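Local coordinates for peroxiredoxin PRX1, mitochondrial (PDB 5YKJ), which reduces peroxides in yeast mitochondria as a 1-Cys peroxiredoxin, whose oxidised thiol is probably restored by the glutathione and thioredoxin systems, at residues D24-S29 / F131-K136. Residues are numbered along the deposited sequence; the frame is centred on the assembly and turned at random.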
loop_
_atom_site.group_PDB
_atom_site.type_symbol
_atom_site.label_atom_id
_atom_site.label_comp_id
_atom_site.label_asym_id
_atom_site.label_seq_id
_atom_site.Cartn_x
_atom_site.Cartn_y
_atom_site.Cartn_z
ATOM N N ASP A 24 0.272 14.243 -7.537
ATOM C CA ASP A 24 1.026 15.328 -6.952
ATOM C C ASP A 24 1.380 15.012 -5.518
ATOM O O ASP A 24 2.468 15.300 -5.095
ATOM C CB ASP A 24 0.215 16.616 -6.994
ATOM C CG ASP A 24 0.165 17.245 -8.355
ATOM O OD1 ASP A 24 0.880 16.832 -9.217
ATOM O OD2 ASP A 24 -0.625 18.134 -8.538
ATOM N N TYR A 25 0.455 14.425 -4.785
ATOM C CA TYR A 25 0.756 14.089 -3.421
ATOM C C TYR A 25 1.893 13.076 -3.350
ATOM O O TYR A 25 2.770 13.180 -2.558
ATOM C CB TYR A 25 -0.497 13.516 -2.665
ATOM C CG TYR A 25 -0.160 12.834 -1.337
ATOM C CD1 TYR A 25 0.143 13.568 -0.239
ATOM C CD2 TYR A 25 -0.172 11.471 -1.203
ATOM C CE1 TYR A 25 0.467 12.987 0.947
ATOM C CE2 TYR A 25 0.135 10.869 -0.019
ATOM C CZ TYR A 25 0.461 11.621 1.066
ATOM O OH TYR A 25 0.785 11.030 2.254
ATOM N N LEU A 26 1.804 12.059 -4.181
ATOM C CA LEU A 26 2.789 11.018 -4.201
ATOM C C LEU A 26 4.154 11.486 -4.677
ATOM O O LEU A 26 5.115 11.071 -4.209
ATOM C CB LEU A 26 2.340 9.861 -5.088
ATOM C CG LEU A 26 1.215 8.967 -4.609
ATOM C CD1 LEU A 26 0.890 7.952 -5.678
ATOM C CD2 LEU A 26 1.555 8.320 -3.283
ATOM N N GLY A 27 4.147 12.341 -5.663
ATOM C CA GLY A 27 5.389 12.801 -6.220
ATOM C C GLY A 27 6.160 11.656 -6.795
ATOM O O GLY A 27 5.629 10.863 -7.491
ATOM N N ASP A 28 7.436 11.590 -6.468
ATOM C CA ASP A 28 8.284 10.518 -6.897
ATOM C C ASP A 28 8.472 9.443 -5.809
ATOM O O ASP A 28 9.374 8.705 -5.868
ATOM C CB ASP A 28 9.664 11.012 -7.328
ATOM C CG ASP A 28 9.617 11.900 -8.513
ATOM O OD1 ASP A 28 8.812 11.695 -9.409
ATOM O OD2 ASP A 28 10.405 12.844 -8.526
ATOM N N SER A 29 7.605 9.405 -4.823
ATOM C CA SER A 29 7.692 8.443 -3.776
ATOM C C SER A 29 6.852 7.214 -4.119
ATOM O O SER A 29 6.038 7.252 -4.990
ATOM C CB SER A 29 7.144 9.039 -2.495
ATOM O OG SER A 29 7.970 10.044 -1.978
ATOM N N PHE A 131 -3.371 -0.935 -1.902
ATOM C CA PHE A 131 -2.615 -0.898 -3.125
ATOM C C PHE A 131 -1.208 -0.326 -2.883
ATOM O O PHE A 131 -1.104 0.711 -2.347
ATOM C CB PHE A 131 -3.325 0.021 -4.163
ATOM C CG PHE A 131 -4.774 -0.317 -4.441
ATOM C CD1 PHE A 131 -5.803 0.134 -3.631
ATOM C CD2 PHE A 131 -5.123 -1.074 -5.545
ATOM C CE1 PHE A 131 -7.097 -0.178 -3.890
ATOM C CE2 PHE A 131 -6.455 -1.373 -5.787
ATOM C CZ PHE A 131 -7.401 -0.898 -4.979
ATOM N N VAL A 132 -0.166 -1.056 -3.274
ATOM C CA VAL A 132 1.196 -0.571 -3.182
ATOM C C VAL A 132 1.536 -0.054 -4.570
ATOM O O VAL A 132 1.450 -0.772 -5.509
ATOM C CB VAL A 132 2.123 -1.691 -2.816
ATOM C CG1 VAL A 132 3.556 -1.191 -2.754
ATOM C CG2 VAL A 132 1.703 -2.286 -1.507
ATOM N N ILE A 133 1.866 1.224 -4.634
ATOM C CA ILE A 133 2.119 1.936 -5.888
ATOM C C ILE A 133 3.548 2.464 -6.002
ATOM O O ILE A 133 4.063 3.002 -5.093
ATOM C CB ILE A 133 1.136 3.070 -5.974
ATOM C CG1 ILE A 133 -0.253 2.483 -5.906
ATOM C CG2 ILE A 133 1.302 3.922 -7.214
ATOM C CD1 ILE A 133 -1.342 3.484 -5.617
ATOM N N ASP A 134 4.153 2.226 -7.152
ATOM C CA ASP A 134 5.488 2.668 -7.360
ATOM C C ASP A 134 5.559 4.132 -7.804
ATOM O O ASP A 134 4.615 4.749 -8.023
ATOM C CB ASP A 134 6.304 1.686 -8.210
ATOM C CG ASP A 134 5.967 1.733 -9.706
ATOM O OD1 ASP A 134 5.354 2.654 -10.157
ATOM O OD2 ASP A 134 6.369 0.794 -10.349
ATOM N N PRO A 135 6.794 4.644 -7.913
ATOM C CA PRO A 135 7.034 6.041 -8.297
ATOM C C PRO A 135 6.543 6.391 -9.697
ATOM O O PRO A 135 6.335 7.510 -9.973
ATOM C CB PRO A 135 8.552 6.203 -8.158
ATOM C CG PRO A 135 8.947 5.203 -7.140
ATOM C CD PRO A 135 7.997 4.035 -7.326
ATOM N N LYS A 136 6.352 5.389 -10.539
ATOM C CA LYS A 136 5.826 5.560 -11.881
ATOM C C LYS A 136 4.307 5.366 -11.916
ATOM O O LYS A 136 3.773 5.286 -12.937
ATOM C CB LYS A 136 6.484 4.633 -12.900
ATOM C CG LYS A 136 7.963 4.617 -12.841
ATOM C CD LYS A 136 8.613 5.941 -13.050
ATOM C CE LYS A 136 7.846 6.911 -13.898
ATOM N NZ LYS A 136 7.699 6.515 -15.315
HETATM O O HOH W 1 8.454 9.347 -10.418
HETATM O O HOH W 2 4.136 7.325 -7.063
#
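In the thioredoxin fold of this peroxiredoxin, the type II' turn from Leu26 to Ser29, which leads from helix 22-26 into central strand 30-36, packs against Asp134 and Pro135, where strand 129-133 turns toward the neighbouring strand 139-144. Gly27 suits the second position of the turn, which needs a positive phi (61°), and Ser29 N closes it on Leu26 O at 3.1 Å. Pro135 lies against the backbone of this turn. Its ring carbons CB and CG meet Asp28 O, with CB at 3.5 Å, and its CA lies near Ser29 O. The compact, puckered ring turns CB and CG to the carbonyl oxygen, and its nitrogen, already tied into the ring, has no N-H to satisfy; Trp30 touches the same proline.

No direct hydrogen bond joins the two segments; waters bridge them, and so does Lys137, whose NZ donates to both Gly27 O and Pro135 O. One water donates to both Ser29 O and Asp134 O, satisfying two carbonyl oxygens that stand 4.2 Å apart with no N-H between them. Deeper in, Leu26 CD1 meets Ile133 CG2 at 4.3 Å, a loose touch between branched apolar side chains suited to their buried places. With CG about +60° from the backbone N (chi1 76°), the carboxylate of Asp134 serves the turn that follows: OD1 accepts Lys136 N in an Asx turn, the donor lying 50° out of the carboxylate plane, and Lys138 N as well, while OD2 forms a salt bridge with Arg140. At the more open end, a second water donates to Asp28 OD1 at 2.6 Å and to Pro135 O at 2.8 Å.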